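PDB 1W07: acyl-coa oxidase from Arabidopsis thaliana, which catalyses the FAD-dependent desaturation of long- and medium-chain acyl-CoAs to 2-trans-enoyl-CoAs in peroxisomal beta-oxidation, passing electrons to oxygen to give hydrogen peroxide. Local coordinates for residues 112-118 against 252-257; 301-306 against 614-620; 487-493 against 570-575. The protein carries 1 engineered substitution. All coordinates share one frame; numbering follows the deposited sequence.

Interaction 1 (112-118 against 252-257); sequences GQGTEEQ and DQMLMR
Gly114 and Thr115, the bend between helices 98-113 and 116-128, lie against Leu255 and Arg257 of the loop between strands 247-250 and 259-261, with CA atoms 4.6 Å apart for both Gly114-Leu255 and Thr115-Arg257. Backbone meets backbone through one weak bond, Arg257 N to Gln113 O. The carboxamide of Gln118 does most of the joining. Gln118 OE1 takes Met256 N at 3.0 Å, nearly straight at 169°, and Thr115 N at 2.7 Å, both in the carbonyl plane on lone pairs. Gln118 NE2 spreads its two N-H groups to Met254 O at 2.7 Å and Asp252 O at 2.9 Å; both oxygens lie close to the Gln118 amide plane, while NE2 stands above the carbonyl plane of each acceptor. Four bonds thus fix the rotation of this buried amide. Here the N-terminal helical domain of the acyl-CoA oxidase fold meets the beta domain, whose strand 197-207 pairs with Leu255 through Gly203. Thr115, at the N-cap position of helix 116-128, sets OG1 2.7 Å from Met256 O, while Gln118 OE1 is also within its reach. Arg257 stretches out, CG anti to the backbone N (chi1 178°), and NH1 meets Gly112 O at 2.8 Å in the guanidinium plane, at the C-terminal end of helix 98-113. Leu255 CD1 lies against Gln113 CB, 3.6 Å away, and Gln113 OE1 is hydrogen-bonded to Tyr189 OH.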
loop_
_atom_site.group_PDB
_atom_site.type_symbol
_atom_site.label_atom_id
_atom_site.label_comp_id
_atom_site.label_asym_id
_atom_site.label_seq_id
_atom_site.Cartn_x
_atom_site.Cartn_y
_atom_site.Cartn_z
ATOM N N GLY B 112 23.679 27.000 -2.261
ATOM C CA GLY B 112 23.746 27.197 -0.827
ATOM C C GLY B 112 25.049 26.817 -0.152
ATOM O O GLY B 112 25.315 27.263 0.963
ATOM N N GLN B 113 25.864 26.007 -0.815
ATOM C CA GLN B 113 27.119 25.551 -0.229
ATOM C C GLN B 113 28.349 26.026 -0.993
ATOM O O GLN B 113 29.476 25.937 -0.500
ATOM C CB GLN B 113 27.114 24.021 -0.150
ATOM C CG GLN B 113 26.167 23.466 0.910
ATOM C CD GLN B 113 25.737 22.039 0.618
ATOM O OE1 GLN B 113 26.557 21.191 0.263
ATOM N NE2 GLN B 113 24.447 21.767 0.771
ATOM N N GLY B 114 28.138 26.537 -2.197
ATOM C CA GLY B 114 29.264 27.010 -2.979
ATOM C C GLY B 114 29.613 28.461 -2.700
ATOM O O GLY B 114 28.775 29.246 -2.245
ATOM N N THR B 115 30.862 28.816 -2.969
ATOM C CA THR B 115 31.317 30.183 -2.775
ATOM C C THR B 115 30.834 31.031 -3.947
ATOM O O THR B 115 30.446 30.498 -4.987
ATOM C CB THR B 115 32.851 30.244 -2.707
ATOM O OG1 THR B 115 33.323 29.336 -1.701
ATOM C CG2 THR B 115 33.304 31.644 -2.351
ATOM N N GLU B 116 30.857 32.351 -3.777
ATOM C CA GLU B 116 30.421 33.258 -4.833
ATOM C C GLU B 116 31.166 32.957 -6.125
ATOM O O GLU B 116 30.583 32.986 -7.205
ATOM C CB GLU B 116 30.648 34.713 -4.412
ATOM N N GLU B 117 32.454 32.653 -6.009
ATOM C CA GLU B 117 33.279 32.350 -7.175
ATOM C C GLU B 117 32.969 30.965 -7.730
ATOM O O GLU B 117 33.099 30.721 -8.933
ATOM C CB GLU B 117 34.762 32.452 -6.814
ATOM N N GLN B 118 32.558 30.059 -6.849
ATOM C CA GLN B 118 32.216 28.700 -7.256
ATOM C C GLN B 118 30.856 28.679 -7.942
ATOM O O GLN B 118 30.667 27.987 -8.932
ATOM C CB GLN B 118 32.190 27.769 -6.038
ATOM C CG GLN B 118 33.541 27.558 -5.395
ATOM C CD GLN B 118 33.462 26.653 -4.185
ATOM O OE1 GLN B 118 32.686 26.898 -3.259
ATOM N NE2 GLN B 118 34.270 25.602 -4.182
ATOM N N ASP B 252 39.878 23.296 -5.007
ATOM C CA ASP B 252 38.839 24.302 -5.147
ATOM C C ASP B 252 37.487 23.724 -5.555
ATOM O O ASP B 252 36.514 24.466 -5.699
ATOM C CB ASP B 252 39.287 25.370 -6.151
ATOM C CG ASP B 252 39.240 24.880 -7.576
ATOM O OD1 ASP B 252 39.640 23.721 -7.831
ATOM O OD2 ASP B 252 38.816 25.658 -8.451
ATOM N N GLN B 253 37.415 22.409 -5.743
ATOM C CA GLN B 253 36.151 21.786 -6.114
ATOM C C GLN B 253 35.348 21.386 -4.872
ATOM O O GLN B 253 34.288 20.759 -4.956
ATOM C CB GLN B 253 36.380 20.590 -7.042
ATOM C CG GLN B 253 36.161 20.940 -8.518
ATOM C CD GLN B 253 36.447 19.789 -9.468
ATOM O OE1 GLN B 253 35.950 18.681 -9.289
ATOM N NE2 GLN B 253 37.256 20.052 -10.485
ATOM N N MET B 254 35.867 21.775 -3.713
ATOM C CA MET B 254 35.193 21.518 -2.452
ATOM C C MET B 254 34.304 22.725 -2.194
ATOM O O MET B 254 34.793 23.854 -2.179
ATOM C CB MET B 254 36.197 21.402 -1.305
ATOM C CG MET B 254 35.538 21.280 0.071
ATOM S SD MET B 254 36.646 21.626 1.471
ATOM C CE MET B 254 35.541 22.399 2.600
ATOM N N LEU B 255 33.007 22.497 -2.005
ATOM C CA LEU B 255 32.089 23.602 -1.737
ATOM C C LEU B 255 32.585 24.278 -0.466
ATOM O O LEU B 255 32.537 23.696 0.615
ATOM C CB LEU B 255 30.661 23.075 -1.559
ATOM C CG LEU B 255 30.075 22.340 -2.775
ATOM C CD1 LEU B 255 28.685 21.804 -2.463
ATOM C CD2 LEU B 255 30.025 23.291 -3.960
ATOM N N MET B 256 33.074 25.508 -0.595
ATOM C CA MET B 256 33.608 26.224 0.553
ATOM C C MET B 256 32.917 27.540 0.902
ATOM O O MET B 256 33.555 28.585 0.931
ATOM C CB MET B 256 35.112 26.463 0.358
ATOM C CG MET B 256 35.933 25.180 0.202
ATOM S SD MET B 256 37.717 25.399 0.433
ATOM C CE MET B 256 38.382 24.608 -0.999
ATOM N N ARG B 257 31.616 27.487 1.165
ATOM C CA ARG B 257 30.885 28.691 1.535
ATOM C C ARG B 257 30.905 28.849 3.048
ATOM O O ARG B 257 30.999 29.964 3.567
ATOM C CB ARG B 257 29.430 28.621 1.087
ATOM C CG ARG B 257 28.634 29.849 1.494
ATOM C CD ARG B 257 27.134 29.618 1.371
ATOM N NE ARG B 257 26.372 30.771 1.844
ATOM C CZ ARG B 257 25.052 30.787 2.022
ATOM N NH1 ARG B 257 24.320 29.708 1.766
ATOM N NH2 ARG B 257 24.459 31.884 2.476
#

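Interaction 2 (301-306 against 614-620); sequences CIATRY and LNSVLGR
With chi1 at -176°, the Tyr306 ring swings away from its backbone N and offers one face to Leu618, while Arg305, with CG beside its own N (chi1 -68°), reaches out extended, leaning back over Cys301, to Gly619. Leu618 CD1 sits over the middle of the Tyr306 ring, 4.3 Å from its centroid and 8° off the normal, a CH-pi contact. The Arg305 guanidinium meets Gly619 O edge-on: NH2 donates at 3.0 Å, nearly straight and close to the C=O axis. Cys301 SG lies over one face of that guanidinium, and Leu614 CD1 reaches the same sulfur at 3.6 Å. NH1 of Arg305 is salt-bridged to Asp605. Ile302 packs on Ser616, CG2 3.3 Å from Ser616 OG, with CG1 against Leu614 CD2. Ser616 OG accepts from Gly619 N at 2.9 Å and is hydrogen-bonded to Ser408 O. Gly619 CA comes within 4.0 Å of Ile302 CA, since glycine puts no side chain toward the helix. The loop, an ST motif at Ser616 overlapping a type I beta turn from Val617 to Arg620, packs on helix 278-309, where the buried Tyr306 side chain, next to FAD-binding Arg310, lies about 5 Å (nearest atoms) from a bound FAD.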
loop_
_atom_site.group_PDB
_atom_site.type_symbol
_atom_site.label_atom_id
_atom_site.label_comp_id
_atom_site.label_asym_id
_atom_site.label_seq_id
_atom_site.Cartn_x
_atom_site.Cartn_y
_atom_site.Cartn_z
ATOM N N CYS B 301 -9.318 12.212 -7.007
ATOM C CA CYS B 301 -10.093 12.601 -8.184
ATOM C C CYS B 301 -10.531 11.326 -8.911
ATOM O O CYS B 301 -11.686 11.187 -9.303
ATOM C CB CYS B 301 -9.225 13.460 -9.103
ATOM S SG CYS B 301 -9.994 13.999 -10.662
ATOM N N ILE B 302 -9.607 10.379 -9.060
ATOM C CA ILE B 302 -9.902 9.129 -9.750
ATOM C C ILE B 302 -10.946 8.308 -9.006
ATOM O O ILE B 302 -11.944 7.873 -9.587
ATOM C CB ILE B 302 -8.607 8.294 -9.952
ATOM C CG1 ILE B 302 -7.632 9.078 -10.851
ATOM C CG2 ILE B 302 -8.947 6.950 -10.586
ATOM C CD1 ILE B 302 -6.204 8.483 -10.948
ATOM N N ALA B 303 -10.719 8.091 -7.719
ATOM C CA ALA B 303 -11.645 7.295 -6.934
ATOM C C ALA B 303 -13.001 7.968 -6.810
ATOM O O ALA B 303 -14.033 7.282 -6.854
ATOM C CB ALA B 303 -11.050 6.995 -5.540
ATOM N N THR B 304 -13.030 9.299 -6.690
ATOM C CA THR B 304 -14.309 10.011 -6.575
ATOM C C THR B 304 -15.134 9.874 -7.857
ATOM O O THR B 304 -16.316 9.539 -7.805
ATOM C CB THR B 304 -14.104 11.532 -6.221
ATOM O OG1 THR B 304 -13.448 11.645 -4.954
ATOM C CG2 THR B 304 -15.444 12.243 -6.119
ATOM N N ARG B 305 -14.523 10.114 -9.014
ATOM C CA ARG B 305 -15.270 9.991 -10.259
ATOM C C ARG B 305 -15.713 8.551 -10.482
ATOM O O ARG B 305 -16.881 8.295 -10.787
ATOM C CB ARG B 305 -14.423 10.490 -11.439
ATOM C CG ARG B 305 -14.164 11.995 -11.414
ATOM C CD ARG B 305 -13.280 12.421 -12.573
ATOM N NE ARG B 305 -13.160 13.873 -12.660
ATOM C CZ ARG B 305 -12.241 14.509 -13.371
ATOM N NH1 ARG B 305 -12.217 15.834 -13.383
ATOM N NH2 ARG B 305 -11.343 13.824 -14.061
ATOM N N TYR B 306 -14.799 7.595 -10.324
ATOM C CA TYR B 306 -15.208 6.212 -10.512
ATOM C C TYR B 306 -16.303 5.792 -9.526
ATOM O O TYR B 306 -17.156 4.972 -9.863
ATOM C CB TYR B 306 -14.022 5.271 -10.371
ATOM C CG TYR B 306 -14.394 3.837 -10.650
ATOM C CD1 TYR B 306 -14.738 3.425 -11.941
ATOM C CD2 TYR B 306 -14.419 2.889 -9.628
ATOM C CE1 TYR B 306 -15.091 2.104 -12.202
ATOM C CE2 TYR B 306 -14.776 1.567 -9.881
ATOM C CZ TYR B 306 -15.108 1.182 -11.163
ATOM O OH TYR B 306 -15.456 -0.127 -11.406
ATOM N N LEU B 614 -3.965 12.794 -15.566
ATOM C CA LEU B 614 -4.527 11.777 -14.687
ATOM C C LEU B 614 -4.187 10.387 -15.177
ATOM O O LEU B 614 -3.998 9.474 -14.368
ATOM C CB LEU B 614 -6.050 11.917 -14.581
ATOM C CG LEU B 614 -6.631 12.861 -13.517
ATOM C CD1 LEU B 614 -8.157 12.769 -13.521
ATOM C CD2 LEU B 614 -6.087 12.485 -12.149
ATOM N N ASN B 615 -4.145 10.228 -16.500
ATOM C CA ASN B 615 -3.811 8.946 -17.130
ATOM C C ASN B 615 -4.602 7.813 -16.488
ATOM O O ASN B 615 -4.032 6.796 -16.098
ATOM C CB ASN B 615 -2.314 8.694 -16.967
ATOM C CG ASN B 615 -1.802 7.608 -17.882
ATOM O OD1 ASN B 615 -2.127 7.581 -19.068
ATOM N ND2 ASN B 615 -0.971 6.724 -17.347
ATOM N N SER B 616 -5.917 8.002 -16.404
ATOM C CA SER B 616 -6.803 7.047 -15.757
ATOM C C SER B 616 -8.100 6.825 -16.494
ATOM O O SER B 616 -8.834 7.769 -16.781
ATOM C CB SER B 616 -7.147 7.539 -14.354
ATOM O OG SER B 616 -8.150 6.727 -13.766
ATOM N N VAL B 617 -8.390 5.565 -16.766
ATOM C CA VAL B 617 -9.612 5.214 -17.457
ATOM C C VAL B 617 -10.784 5.307 -16.477
ATOM O O VAL B 617 -11.874 5.736 -16.839
ATOM C CB VAL B 617 -9.530 3.770 -18.028
ATOM C CG1 VAL B 617 -10.890 3.367 -18.577
ATOM C CG2 VAL B 617 -8.440 3.689 -19.126
ATOM N N LEU B 618 -10.557 4.921 -15.226
ATOM C CA LEU B 618 -11.629 4.957 -14.239
ATOM C C LEU B 618 -11.959 6.388 -13.844
ATOM O O LEU B 618 -13.100 6.698 -13.487
ATOM C CB LEU B 618 -11.228 4.171 -12.985
ATOM C CG LEU B 618 -10.715 2.734 -13.158
ATOM C CD1 LEU B 618 -10.603 2.122 -11.779
ATOM C CD2 LEU B 618 -11.645 1.894 -14.051
ATOM N N GLY B 619 -10.951 7.257 -13.939
ATOM C CA GLY B 619 -11.122 8.638 -13.548
ATOM C C GLY B 619 -11.327 9.658 -14.646
ATOM O O GLY B 619 -11.184 10.855 -14.409
ATOM N N ARG B 620 -11.660 9.190 -15.843
ATOM C CA ARG B 620 -11.877 10.075 -16.973
ATOM C C ARG B 620 -12.885 11.146 -16.611
ATOM O O ARG B 620 -13.884 10.881 -15.945
ATOM C CB ARG B 620 -12.420 9.307 -18.184
ATOM C CG ARG B 620 -11.449 8.399 -18.904
ATOM C CD ARG B 620 -12.209 7.687 -20.036
ATOM N NE ARG B 620 -12.770 8.644 -20.982
ATOM C CZ ARG B 620 -12.094 9.173 -22.000
ATOM N NH1 ARG B 620 -10.830 8.826 -22.215
ATOM N NH2 ARG B 620 -12.666 10.080 -22.785
#

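Interaction 3 (487-493 against 570-575); sequences FEARALR and DFLSTN
Arg490 and Phe487, one turn apart on helix 480-503, receive Phe571 between them. The phenylalanines form a T-shaped pair: the edge of Phe571 points at the face of Phe487, centroids 5.0 Å apart and planes at 71°, with CZ of Phe571 above the ring centre. Arg490 lies over a face of Phe571, its CG 3.9 Å from the ring centroid in a CH-pi contact, and the guanidinium follows, tilted 28° to the ring. The chain bends at chi2 (-111°), which lets NE and NH2 approach Asp570 side-on. Arg490 NH2 and NE both grip Asp570 OD2 as a salt bridge, NH2 at 2.9 Å on the anti lone pair and NE at 3.3 Å. Thr574 CG2 rests against Arg493 CG at 3.7 Å, and Thr574 OG1 hydrogen-bonds Phe571 O at 2.6 Å, tying the turn back on itself. A water donates to Asp570 O at 3.0 Å and weakly to Arg490 O, spanning the two backbones. NH1 of Arg490 is held by Gln528 of helix 516-538, whose Leu529 and Val532 also pack on Phe487. Helices 480-503, 516-538 and 568-572 thus converge in the C-terminal helical domain, where Ser573 packs on Leu572 of the second subunit.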
loop_
_atom_site.group_PDB
_atom_site.type_symbol
_atom_site.label_atom_id
_atom_site.label_comp_id
_atom_site.label_asym_id
_atom_site.label_seq_id
_atom_site.Cartn_x
_atom_site.Cartn_y
_atom_site.Cartn_z
ATOM N N PHE B 487 -7.771 19.227 20.152
ATOM C CA PHE B 487 -6.494 18.779 19.577
ATOM C C PHE B 487 -5.265 19.275 20.347
ATOM O O PHE B 487 -4.273 18.558 20.457
ATOM C CB PHE B 487 -6.376 19.205 18.110
ATOM C CG PHE B 487 -7.050 18.261 17.146
ATOM C CD1 PHE B 487 -8.438 18.192 17.067
ATOM C CD2 PHE B 487 -6.291 17.421 16.337
ATOM C CE1 PHE B 487 -9.059 17.299 16.200
ATOM C CE2 PHE B 487 -6.897 16.527 15.465
ATOM C CZ PHE B 487 -8.288 16.464 15.399
ATOM N N GLU B 488 -5.320 20.498 20.866
ATOM C CA GLU B 488 -4.190 21.040 21.623
ATOM C C GLU B 488 -4.039 20.258 22.922
ATOM O O GLU B 488 -2.940 19.849 23.285
ATOM C CB GLU B 488 -4.390 22.532 21.925
ATOM C CG GLU B 488 -4.458 23.425 20.694
ATOM C CD GLU B 488 -4.623 24.890 21.046
ATOM O OE1 GLU B 488 -5.231 25.179 22.095
ATOM O OE2 GLU B 488 -4.167 25.754 20.268
ATOM N N ALA B 489 -5.150 20.039 23.612
ATOM C CA ALA B 489 -5.130 19.282 24.859
ATOM C C ALA B 489 -4.616 17.860 24.641
ATOM O O ALA B 489 -3.770 17.366 25.385
ATOM C CB ALA B 489 -6.527 19.233 25.458
ATOM N N ARG B 490 -5.134 17.200 23.615
ATOM C CA ARG B 490 -4.724 15.840 23.304
ATOM C C ARG B 490 -3.219 15.733 23.033
ATOM O O ARG B 490 -2.553 14.821 23.527
ATOM C CB ARG B 490 -5.534 15.333 22.103
ATOM C CG ARG B 490 -5.032 14.040 21.502
ATOM C CD ARG B 490 -4.455 14.293 20.119
ATOM N NE ARG B 490 -4.084 13.047 19.431
ATOM C CZ ARG B 490 -3.964 12.952 18.109
ATOM N NH1 ARG B 490 -4.194 14.017 17.343
ATOM N NH2 ARG B 490 -3.624 11.804 17.552
ATOM N N ALA B 491 -2.685 16.675 22.264
ATOM C CA ALA B 491 -1.261 16.691 21.938
ATOM C C ALA B 491 -0.411 17.015 23.164
ATOM O O ALA B 491 0.556 16.316 23.467
ATOM C CB ALA B 491 -0.991 17.710 20.846
ATOM N N LEU B 492 -0.774 18.086 23.865
ATOM C CA LEU B 492 -0.049 18.506 25.059
ATOM C C LEU B 492 -0.060 17.397 26.106
ATOM O O LEU B 492 0.958 17.108 26.722
ATOM C CB LEU B 492 -0.680 19.775 25.644
ATOM C CG LEU B 492 -0.082 20.305 26.959
ATOM C CD1 LEU B 492 1.399 20.591 26.790
ATOM C CD2 LEU B 492 -0.811 21.571 27.357
ATOM N N ARG B 493 -1.226 16.792 26.299
ATOM C CA ARG B 493 -1.391 15.718 27.257
ATOM C C ARG B 493 -0.443 14.557 26.961
ATOM O O ARG B 493 0.230 14.044 27.859
ATOM C CB ARG B 493 -2.841 15.235 27.237
ATOM C CG ARG B 493 -3.096 13.934 27.976
ATOM C CD ARG B 493 -2.921 14.079 29.469
ATOM N NE ARG B 493 -4.132 13.680 30.193
ATOM C CZ ARG B 493 -4.208 13.590 31.515
ATOM N NH1 ARG B 493 -3.144 13.877 32.254
ATOM N NH2 ARG B 493 -5.343 13.229 32.097
ATOM N N ASP B 570 -6.747 8.677 22.129
ATOM C CA ASP B 570 -5.908 9.795 22.584
ATOM C C ASP B 570 -6.747 10.900 23.245
ATOM O O ASP B 570 -6.346 11.465 24.267
ATOM C CB ASP B 570 -5.137 10.424 21.414
ATOM C CG ASP B 570 -4.117 9.486 20.783
ATOM O OD1 ASP B 570 -3.799 8.428 21.364
ATOM O OD2 ASP B 570 -3.621 9.835 19.690
ATOM N N PHE B 571 -7.896 11.227 22.652
ATOM C CA PHE B 571 -8.761 12.279 23.196
ATOM C C PHE B 571 -9.501 11.867 24.486
ATOM O O PHE B 571 -9.602 12.664 25.425
ATOM C CB PHE B 571 -9.776 12.726 22.136
ATOM C CG PHE B 571 -9.150 13.386 20.934
ATOM C CD1 PHE B 571 -8.563 12.623 19.930
ATOM C CD2 PHE B 571 -9.129 14.772 20.818
ATOM C CE1 PHE B 571 -7.959 13.225 18.827
ATOM C CE2 PHE B 571 -8.527 15.387 19.718
ATOM C CZ PHE B 571 -7.940 14.609 18.720
ATOM N N LEU B 572 -10.012 10.638 24.535
ATOM C CA LEU B 572 -10.725 10.169 25.720
ATOM C C LEU B 572 -9.821 10.051 26.949
ATOM O O LEU B 572 -10.304 10.049 28.083
ATOM C CB LEU B 572 -11.394 8.820 25.450
ATOM C CG LEU B 572 -12.628 8.846 24.548
ATOM C CD1 LEU B 572 -13.196 7.438 24.410
ATOM C CD2 LEU B 572 -13.668 9.802 25.131
ATOM N N SER B 573 -8.516 9.952 26.732
ATOM C CA SER B 573 -7.582 9.850 27.848
ATOM C C SER B 573 -7.403 11.184 28.573
ATOM O O SER B 573 -6.976 11.213 29.727
ATOM C CB SER B 573 -6.220 9.367 27.357
ATOM O OG SER B 573 -6.288 8.032 26.889
ATOM N N THR B 574 -7.735 12.282 27.901
ATOM C CA THR B 574 -7.582 13.616 28.484
ATOM C C THR B 574 -8.692 13.999 29.453
ATOM O O THR B 574 -8.536 14.935 30.240
ATOM C CB THR B 574 -7.515 14.712 27.384
ATOM O OG1 THR B 574 -8.790 14.811 26.731
ATOM C CG2 THR B 574 -6.435 14.380 26.357
ATOM N N ASN B 575 -9.804 13.274 29.399
ATOM C CA ASN B 575 -10.953 13.540 30.261
ATOM C C ASN B 575 -11.576 14.886 29.913
ATOM O O ASN B 575 -12.477 15.368 30.599
ATOM C CB ASN B 575 -10.549 13.508 31.738
ATOM C CG ASN B 575 -9.988 12.161 32.159
ATOM O OD1 ASN B 575 -10.614 11.120 31.942
ATOM N ND2 ASN B 575 -8.805 12.172 32.765
HETATM O O HOH W 1 -3.715 12.356 25.432
#

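In the fold
The three contacts are well separated, with centres 38 to 48 Å apart, and no two share a helix or strand. Interaction 2 is buried, whereas interactions 1 and 3 are partly buried and lie farther from the chain's centre. Interaction 1 joins the N-terminal helices to the loop of the beta domain and is dominated by hydrogen bonds to backbone atoms. Interaction 2 mixes apolar contacts with one arginine bond and brings distant parts of the chain together beside FAD. Interaction 3, nested within the loop that interaction 2 closes, joins helix 480-503 to helix 568-572 and the residues after it and relies on aromatic rings and an ion pair, away from FAD.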